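Long-range contacts in hemolysins related proteins containing CBS domains (Klebsiella pneumoniae subsp. pneumoniae, PDB 3HF7), which is of unknown function but binds AMP through its CBS-domain pair, part of a probable membrane protein of the UPF0053 family: residues R11-N20 with H35-D46; D46-V54 with M72-Y80. All blocks are in the same frame, centred on the assembly; numbering follows the deposited sequence.

Contact 1 of 2, residues R11-N20 with H35-D46; sequences RNEIVGIDIN and HGRIVLYRDSLD. With AMP (adenosine monophosphate), chain B.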
# COMPACT_ATOMS: atom_id res chain seq x y z
N ARG A 11 1.84 5.85 9.75
CA ARG A 11 2.94 5.00 9.30
C ARG A 11 3.08 3.72 10.13
O ARG A 11 3.11 2.63 9.57
CB ARG A 11 4.23 5.82 9.29
CG ARG A 11 5.53 5.03 9.13
CD ARG A 11 6.68 6.01 9.27
NE ARG A 11 7.98 5.36 9.17
CZ ARG A 11 8.87 5.63 8.22
NH1 ARG A 11 8.58 6.53 7.28
NH2 ARG A 11 10.04 4.99 8.20
N ASN A 12 3.15 3.86 11.45
CA ASN A 12 3.27 2.72 12.38
C ASN A 12 2.24 1.60 12.18
O ASN A 12 2.47 0.44 12.56
CB ASN A 12 3.22 3.20 13.84
CG ASN A 12 2.22 4.37 14.06
OD1 ASN A 12 2.38 5.48 13.49
ND2 ASN A 12 1.21 4.13 14.90
N GLU A 13 1.10 1.95 11.60
CA GLU A 13 -0.02 1.03 11.48
C GLU A 13 -0.18 0.49 10.07
O GLU A 13 -1.18 -0.16 9.75
CB GLU A 13 -1.30 1.76 11.83
CG GLU A 13 -1.19 2.62 13.05
CD GLU A 13 -2.37 2.40 13.94
OE1 GLU A 13 -3.30 3.24 13.95
OE2 GLU A 13 -2.37 1.34 14.61
N ILE A 14 0.80 0.77 9.22
CA ILE A 14 0.79 0.26 7.86
C ILE A 14 1.19 -1.21 7.90
O ILE A 14 2.26 -1.56 8.40
CB ILE A 14 1.74 1.06 6.96
CG1 ILE A 14 1.28 2.51 6.89
CG2 ILE A 14 1.76 0.48 5.57
CD1 ILE A 14 2.06 3.41 5.94
N VAL A 15 0.31 -2.08 7.40
CA VAL A 15 0.62 -3.50 7.22
C VAL A 15 1.39 -3.72 5.92
O VAL A 15 0.94 -3.37 4.82
CB VAL A 15 -0.64 -4.39 7.22
CG1 VAL A 15 -0.25 -5.85 7.03
CG2 VAL A 15 -1.43 -4.22 8.52
N GLY A 16 2.58 -4.29 6.05
CA GLY A 16 3.40 -4.61 4.91
C GLY A 16 4.29 -5.78 5.29
O GLY A 16 4.22 -6.29 6.42
N ILE A 17 5.13 -6.21 4.36
CA ILE A 17 6.04 -7.30 4.62
C ILE A 17 7.45 -6.89 4.26
O ILE A 17 7.71 -6.31 3.20
CB ILE A 17 5.69 -8.60 3.83
CG1 ILE A 17 4.22 -8.96 3.99
CG2 ILE A 17 6.53 -9.76 4.32
CD1 ILE A 17 3.75 -9.97 2.92
N ASP A 18 8.34 -7.22 5.18
CA ASP A 18 9.76 -7.16 4.94
C ASP A 18 10.11 -8.31 4.03
O ASP A 18 9.99 -9.48 4.40
CB ASP A 18 10.52 -7.29 6.26
CG ASP A 18 11.95 -6.83 6.15
OD1 ASP A 18 12.42 -6.61 5.00
OD2 ASP A 18 12.61 -6.68 7.21
N ILE A 19 10.53 -7.98 2.82
CA ILE A 19 10.88 -9.02 1.87
C ILE A 19 12.22 -9.65 2.24
O ILE A 19 12.68 -10.58 1.56
CB ILE A 19 10.85 -8.54 0.40
CG1 ILE A 19 12.07 -7.69 0.07
CG2 ILE A 19 9.56 -7.80 0.13
CD1 ILE A 19 12.15 -7.36 -1.41
N ASN A 20 12.84 -9.17 3.32
CA ASN A 20 14.02 -9.84 3.89
C ASN A 20 13.75 -11.10 4.72
O ASN A 20 14.65 -11.91 4.91
CB ASN A 20 14.90 -8.86 4.68
CG ASN A 20 15.77 -8.01 3.78
OD1 ASN A 20 15.95 -8.30 2.60
ND2 ASN A 20 16.33 -6.94 4.34
N HIS A 35 -5.68 -7.01 5.08
CA HIS A 35 -6.14 -6.03 4.09
C HIS A 35 -5.96 -6.47 2.64
O HIS A 35 -5.21 -7.40 2.36
CB HIS A 35 -5.40 -4.71 4.29
CG HIS A 35 -5.69 -4.05 5.60
ND1 HIS A 35 -6.90 -3.45 5.87
CD2 HIS A 35 -4.94 -3.93 6.72
CE1 HIS A 35 -6.88 -2.97 7.10
NE2 HIS A 35 -5.70 -3.25 7.64
N GLY A 36 -6.61 -5.76 1.72
CA GLY A 36 -6.57 -6.10 0.30
C GLY A 36 -5.26 -5.79 -0.41
O GLY A 36 -4.85 -6.52 -1.33
N ARG A 37 -4.61 -4.69 -0.02
CA ARG A 37 -3.29 -4.36 -0.54
C ARG A 37 -2.30 -4.28 0.63
O ARG A 37 -2.69 -3.97 1.75
CB ARG A 37 -3.30 -3.04 -1.32
CG ARG A 37 -4.59 -2.70 -2.06
CD ARG A 37 -4.57 -3.19 -3.49
NE ARG A 37 -4.40 -2.14 -4.52
CZ ARG A 37 -5.37 -1.72 -5.33
NH1 ARG A 37 -6.58 -2.26 -5.20
NH2 ARG A 37 -5.16 -0.77 -6.26
N ILE A 38 -1.03 -4.58 0.39
CA ILE A 38 -0.01 -4.47 1.44
C ILE A 38 1.32 -4.10 0.86
O ILE A 38 1.63 -4.45 -0.28
CB ILE A 38 0.17 -5.76 2.24
CG1 ILE A 38 0.33 -6.95 1.29
CG2 ILE A 38 -0.96 -5.94 3.24
CD1 ILE A 38 1.54 -7.76 1.57
N VAL A 39 2.13 -3.40 1.67
CA VAL A 39 3.40 -2.86 1.20
C VAL A 39 4.47 -3.93 1.24
O VAL A 39 4.61 -4.65 2.22
CB VAL A 39 3.84 -1.59 2.01
CG1 VAL A 39 5.06 -0.94 1.37
CG2 VAL A 39 2.71 -0.58 2.11
N LEU A 40 5.22 -4.04 0.14
CA LEU A 40 6.44 -4.83 0.12
C LEU A 40 7.61 -3.88 0.31
O LEU A 40 7.74 -2.88 -0.41
CB LEU A 40 6.56 -5.58 -1.21
CG LEU A 40 5.43 -6.56 -1.58
CD1 LEU A 40 5.74 -7.22 -2.93
CD2 LEU A 40 5.18 -7.62 -0.48
N TYR A 41 8.45 -4.17 1.29
CA TYR A 41 9.64 -3.36 1.52
C TYR A 41 10.85 -4.21 1.95
O TYR A 41 10.71 -5.38 2.34
CB TYR A 41 9.36 -2.31 2.60
CG TYR A 41 9.00 -2.91 3.95
CD1 TYR A 41 9.99 -3.39 4.81
CD2 TYR A 41 7.68 -3.00 4.35
CE1 TYR A 41 9.66 -3.93 6.05
CE2 TYR A 41 7.34 -3.55 5.58
CZ TYR A 41 8.32 -4.01 6.41
OH TYR A 41 7.94 -4.54 7.62
N ARG A 42 12.02 -3.59 1.89
CA ARG A 42 13.22 -4.24 2.34
C ARG A 42 13.67 -3.52 3.63
O ARG A 42 14.09 -2.36 3.60
CB ARG A 42 14.27 -4.14 1.24
CG ARG A 42 15.32 -5.22 1.24
CD ARG A 42 16.16 -5.13 -0.04
NE ARG A 42 16.12 -3.77 -0.58
CZ ARG A 42 15.71 -3.44 -1.82
NH1 ARG A 42 15.33 -4.37 -2.70
NH2 ARG A 42 15.71 -2.16 -2.17
N ASP A 43 13.55 -4.22 4.77
CA ASP A 43 14.05 -3.75 6.07
C ASP A 43 13.10 -2.86 6.85
O ASP A 43 12.79 -3.11 8.01
CB ASP A 43 15.38 -3.02 5.92
CG ASP A 43 16.51 -3.95 5.61
OD1 ASP A 43 16.47 -5.10 6.08
OD2 ASP A 43 17.45 -3.53 4.89
N SER A 44 12.66 -1.78 6.21
CA SER A 44 11.72 -0.87 6.82
C SER A 44 11.10 0.04 5.78
O SER A 44 11.49 0.04 4.61
CB SER A 44 12.40 -0.02 7.90
OG SER A 44 13.20 1.01 7.32
N LEU A 45 10.15 0.86 6.23
CA LEU A 45 9.44 1.79 5.38
C LEU A 45 10.34 2.91 4.86
O LEU A 45 9.89 3.82 4.17
CB LEU A 45 8.20 2.31 6.10
CG LEU A 45 7.09 1.25 6.12
CD1 LEU A 45 5.92 1.65 7.01
CD2 LEU A 45 6.63 0.89 4.70
N ASP A 46 11.63 2.82 5.17
CA ASP A 46 12.61 3.66 4.54
C ASP A 46 12.88 3.16 3.15
O ASP A 46 13.48 3.86 2.34
CB ASP A 46 13.91 3.62 5.30
CG ASP A 46 13.83 4.37 6.59
OD1 ASP A 46 12.79 5.03 6.86
OD2 ASP A 46 14.84 4.30 7.32
P AMP B . -9.32 -3.32 3.11
O1P AMP B . -9.11 -3.93 4.48
O2P AMP B . -8.18 -3.50 2.14
O3P AMP B . -10.66 -3.58 2.47
O5' AMP B . -9.38 -1.72 3.37
C5' AMP B . -10.03 -1.16 4.51
C4' AMP B . -9.30 0.09 5.01
O4' AMP B . -8.19 -0.27 5.84
C3' AMP B . -8.73 0.97 3.89
O3' AMP B . -9.62 2.02 3.46
C2' AMP B . -7.48 1.55 4.50
O2' AMP B . -7.75 2.80 5.13
C1' AMP B . -7.06 0.57 5.58
N9 AMP B . -5.90 -0.17 5.00
C8 AMP B . -5.92 -0.70 3.77
N7 AMP B . -4.74 -1.30 3.48
C5 AMP B . -3.93 -1.15 4.53
C6 AMP B . -2.55 -1.55 4.84
N6 AMP B . -1.82 -2.25 3.94
N1 AMP B . -2.07 -1.19 6.06
C2 AMP B . -2.80 -0.50 6.96
N3 AMP B . -4.07 -0.09 6.72
C4 AMP B . -4.69 -0.39 5.54
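Arg-11 reaches across to Asp-46 and Leu-45 with a fully extended side chain. Its NH2 makes a salt bridge of 3.1 Å to Asp-46 OD1, the oxygen lying at the edge of the guanidinium while Leu-45 CB sits over one face; NH1 turns instead to the carbonyl of Ile-112. Ile-14 then points CG2 at Val-39 CG2, and its CB meets Leu-45 CD1. At Val-15 the backbone serves the nucleotide: its N donates to AMP N1 (2.9 Å) and its O accepts from AMP N6, which also donates to Arg-37 O. The same Val-15 O takes a weak bond from Val-39 N, while Val-15 CG2 lies at the edge of the His-35 ring, whose face covers the adenine about C4. That ring's ND1 donates to AMP O1P at 2.7 Å, and Gly-36 N holds O2P.

From Gly-16 the chains run parallel. Ile-17 N bonds to Val-39 O (2.7 Å), and Ile-17 O receives Tyr-41 N at 3.0 Å. On the face toward helix 23-31, Ile-17 CD1 packs on Ile-38 CD1. Tyr-41, with chi1 at 62° placing CG between its own N and carbonyl carbon, lays its ring over the backbone of Ile-17 and Asp-18. Asp-18 OD1 is gripped twice, by Asp-43 N (2.7 Å) and by Asn-20 N in an Asx turn, the donors coming from opposite faces of the carboxylate plane. Ile-19 N closes the ladder on Tyr-41 O (2.7 Å).

Strand 16-18, helix 23-31 and strand 37-41 form a beta-alpha-beta crossover, and the N-terminal ends of both strands supply one side of the AMP site of a CBS-domain pair, which Thr-117 and Asp-120 complete.

Contact 2 of 2, residues D46-V54 with M72-Y80; sequences DDAISMLRV and MLRAADEIY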
# COMPACT_ATOMS: atom_id res chain seq x y z
N ASP A 46 11.63 2.82 5.17
CA ASP A 46 12.61 3.66 4.54
C ASP A 46 12.88 3.16 3.15
O ASP A 46 13.48 3.86 2.34
CB ASP A 46 13.91 3.62 5.30
CG ASP A 46 13.83 4.37 6.59
OD1 ASP A 46 12.79 5.03 6.86
OD2 ASP A 46 14.84 4.30 7.32
N ASP A 47 12.46 1.93 2.89
CA ASP A 47 12.69 1.33 1.59
C ASP A 47 11.47 0.56 1.07
O ASP A 47 11.55 -0.63 0.76
CB ASP A 47 13.95 0.45 1.63
CG ASP A 47 14.49 0.16 0.25
OD1 ASP A 47 13.97 0.72 -0.75
OD2 ASP A 47 15.44 -0.64 0.15
N ALA A 48 10.35 1.26 0.96
CA ALA A 48 9.15 0.70 0.35
C ALA A 48 9.41 0.42 -1.12
O ALA A 48 10.00 1.23 -1.83
CB ALA A 48 7.99 1.64 0.51
N ILE A 49 8.97 -0.74 -1.57
CA ILE A 49 9.26 -1.17 -2.93
C ILE A 49 8.04 -1.19 -3.85
O ILE A 49 8.08 -0.64 -4.96
CB ILE A 49 9.93 -2.56 -2.94
CG1 ILE A 49 11.17 -2.52 -2.06
CG2 ILE A 49 10.23 -2.99 -4.38
CD1 ILE A 49 12.29 -3.37 -2.54
N SER A 50 6.96 -1.81 -3.40
CA SER A 50 5.77 -1.94 -4.21
C SER A 50 4.52 -2.18 -3.37
O SER A 50 4.60 -2.43 -2.16
CB SER A 50 5.96 -3.07 -5.21
OG SER A 50 6.50 -4.20 -4.55
N MET A 51 3.37 -2.06 -4.01
CA MET A 51 2.10 -2.32 -3.36
C MET A 51 1.52 -3.58 -3.99
O MET A 51 1.42 -3.68 -5.22
CB MET A 51 1.16 -1.12 -3.53
CG MET A 51 -0.10 -1.20 -2.74
SD MET A 51 0.09 -0.89 -0.97
CE MET A 51 0.66 0.82 -1.01
N LEU A 52 1.18 -4.57 -3.16
CA LEU A 52 0.83 -5.90 -3.66
C LEU A 52 -0.62 -6.15 -3.37
O LEU A 52 -1.06 -6.02 -2.22
CB LEU A 52 1.69 -6.96 -2.95
CG LEU A 52 1.89 -8.41 -3.44
CD1 LEU A 52 1.13 -9.41 -2.58
CD2 LEU A 52 1.61 -8.62 -4.93
N ARG A 53 -1.38 -6.47 -4.43
CA ARG A 53 -2.78 -6.82 -4.24
C ARG A 53 -2.78 -8.23 -3.75
O ARG A 53 -2.39 -9.15 -4.47
CB ARG A 53 -3.57 -6.66 -5.52
CG ARG A 53 -3.67 -5.22 -5.91
CD ARG A 53 -4.27 -5.03 -7.27
NE ARG A 53 -3.27 -5.20 -8.31
CZ ARG A 53 -3.23 -6.25 -9.13
NH1 ARG A 53 -4.14 -7.21 -9.03
NH2 ARG A 53 -2.27 -6.33 -10.07
N VAL A 54 -3.17 -8.39 -2.50
CA VAL A 54 -3.18 -9.70 -1.85
C VAL A 54 -3.97 -10.75 -2.66
O VAL A 54 -3.45 -11.85 -2.94
CB VAL A 54 -3.72 -9.58 -0.40
CG1 VAL A 54 -3.68 -10.89 0.30
CG2 VAL A 54 -2.87 -8.60 0.38
N MET A 72 6.03 -13.12 -6.84
CA MET A 72 5.36 -12.20 -5.92
C MET A 72 5.69 -10.75 -6.25
O MET A 72 4.80 -9.92 -6.41
CB MET A 72 5.74 -12.50 -4.47
CG MET A 72 4.97 -11.67 -3.48
SD MET A 72 5.46 -11.88 -1.76
CE MET A 72 7.10 -11.19 -1.88
N LEU A 73 6.98 -10.45 -6.36
CA LEU A 73 7.45 -9.09 -6.61
C LEU A 73 6.99 -8.52 -7.95
O LEU A 73 6.68 -7.33 -8.05
CB LEU A 73 8.97 -9.04 -6.52
CG LEU A 73 9.47 -9.20 -5.08
CD1 LEU A 73 10.97 -9.36 -5.07
CD2 LEU A 73 9.05 -8.00 -4.27
N ARG A 74 6.94 -9.36 -8.97
CA ARG A 74 6.56 -8.89 -10.29
C ARG A 74 5.04 -8.73 -10.38
O ARG A 74 4.53 -8.13 -11.32
CB ARG A 74 7.12 -9.82 -11.37
CG ARG A 74 8.62 -10.04 -11.17
CD ARG A 74 9.36 -10.42 -12.43
NE ARG A 74 9.24 -11.85 -12.72
CZ ARG A 74 8.41 -12.37 -13.63
NH1 ARG A 74 7.61 -11.58 -14.36
NH2 ARG A 74 8.39 -13.70 -13.82
N ALA A 75 4.33 -9.26 -9.38
CA ALA A 75 2.88 -9.17 -9.29
C ALA A 75 2.44 -7.90 -8.58
O ALA A 75 1.30 -7.46 -8.73
CB ALA A 75 2.33 -10.38 -8.57
N ALA A 76 3.34 -7.33 -7.77
CA ALA A 76 3.05 -6.09 -7.06
C ALA A 76 3.11 -4.90 -8.03
O ALA A 76 3.74 -5.00 -9.09
CB ALA A 76 4.02 -5.90 -5.92
N ASP A 77 2.42 -3.83 -7.68
CA ASP A 77 2.40 -2.59 -8.47
C ASP A 77 3.25 -1.54 -7.80
O ASP A 77 3.39 -1.51 -6.56
CB ASP A 77 0.99 -2.04 -8.56
CG ASP A 77 -0.01 -3.09 -8.94
OD1 ASP A 77 0.01 -3.52 -10.13
OD2 ASP A 77 -0.81 -3.49 -8.06
N GLU A 78 3.79 -0.64 -8.60
CA GLU A 78 4.56 0.44 -8.03
C GLU A 78 3.69 1.22 -7.08
O GLU A 78 2.49 1.35 -7.28
CB GLU A 78 5.11 1.33 -9.13
CG GLU A 78 6.58 1.07 -9.36
CD GLU A 78 6.84 -0.17 -10.19
OE1 GLU A 78 7.46 -1.12 -9.67
OE2 GLU A 78 6.44 -0.19 -11.37
N ILE A 79 4.29 1.72 -6.01
CA ILE A 79 3.54 2.51 -5.06
C ILE A 79 3.14 3.86 -5.68
O ILE A 79 3.92 4.48 -6.42
CB ILE A 79 4.38 2.73 -3.81
CG1 ILE A 79 4.74 1.37 -3.22
CG2 ILE A 79 3.63 3.59 -2.82
CD1 ILE A 79 5.64 1.44 -2.01
N TYR A 80 1.91 4.28 -5.41
CA TYR A 80 1.48 5.64 -5.72
C TYR A 80 1.75 6.56 -4.53
O TYR A 80 1.27 6.30 -3.41
CB TYR A 80 -0.01 5.65 -6.06
CG TYR A 80 -0.65 7.01 -6.23
CD1 TYR A 80 -0.11 7.97 -7.10
CD2 TYR A 80 -1.83 7.32 -5.57
CE1 TYR A 80 -0.73 9.23 -7.27
CE2 TYR A 80 -2.45 8.56 -5.73
CZ TYR A 80 -1.90 9.51 -6.58
OH TYR A 80 -2.54 10.73 -6.72
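A single antiparallel bridge, Met-51 with Asp-77, ties the edge strand 48-53 of the three-stranded sheet to the chain leaving helix 69-75. It is a hydrogen-bonded pair: Met-51 N donates to Asp-77 O at 2.6 Å, and Asp-77 N returns a bond of 2.7 Å to Met-51 O, its donor tilted 24° from the carbonyl plane.

Apolar groups close in on both sides of this bridge along the strand. Leu-52 brings CD2 against the backbone of Ala-76, 3.6 Å from its N; chi1 of -163° sets CG anti to the backbone N, and from there CD2 also reaches the methyls of Ala-75 and Ala-76. Ala-76 CB also rests against Ser-50, 3.3 Å from OG. Farther back along the strand, Ile-79 lays CG1 over the Ser-50 backbone and pushes CD1 up to Ala-48 CB, a methyl-to-methyl approach of 3.5 Å. Ile-49 and Ser-50 form a classic beta bulge opposite Leu-40 of strand 37-41.

At the other end of strand 48-53, Arg-53 bends at chi3 and presents NE to Asp-77 OD2, a salt bridge of 3.0 Å. The oxygen uses its syn lone pair. Although the two planes are only 26° apart, the bridge rests on this single NE-to-OD2 bond.

Asp-77 is thus held through its backbone N and O and through its carboxylate, which should restrict rotation of the acid as well as fix the chain. Asp-77 probably offsets part of the positive charge where Arg-53 packs beside Arg-37, a residue of the AMP pocket.

Both contacts build on the same three-stranded sheet: strand 37-41 is its middle strand, joined to 16-18 in contact 1 and followed in the chain by 48-53, whose other side is engaged in contact 2. Leu-40 O to Ile-49 N and Gly-36 O to Val-54 N probably link them by hydrogen bonds, and Asp-46 belongs to both. Contact 1 has exposed touching residues at its Asn-20/Asp-43 end, whereas none of those touching in contact 2 is fully exposed. Contact 1 is a parallel ladder with a buried isoleucine side, and it carries nucleotide-binding atoms. Contact 2, smaller in buried area, makes one antiparallel bridge and relies on aliphatic packing and one ion pair, without bonding AMP itself.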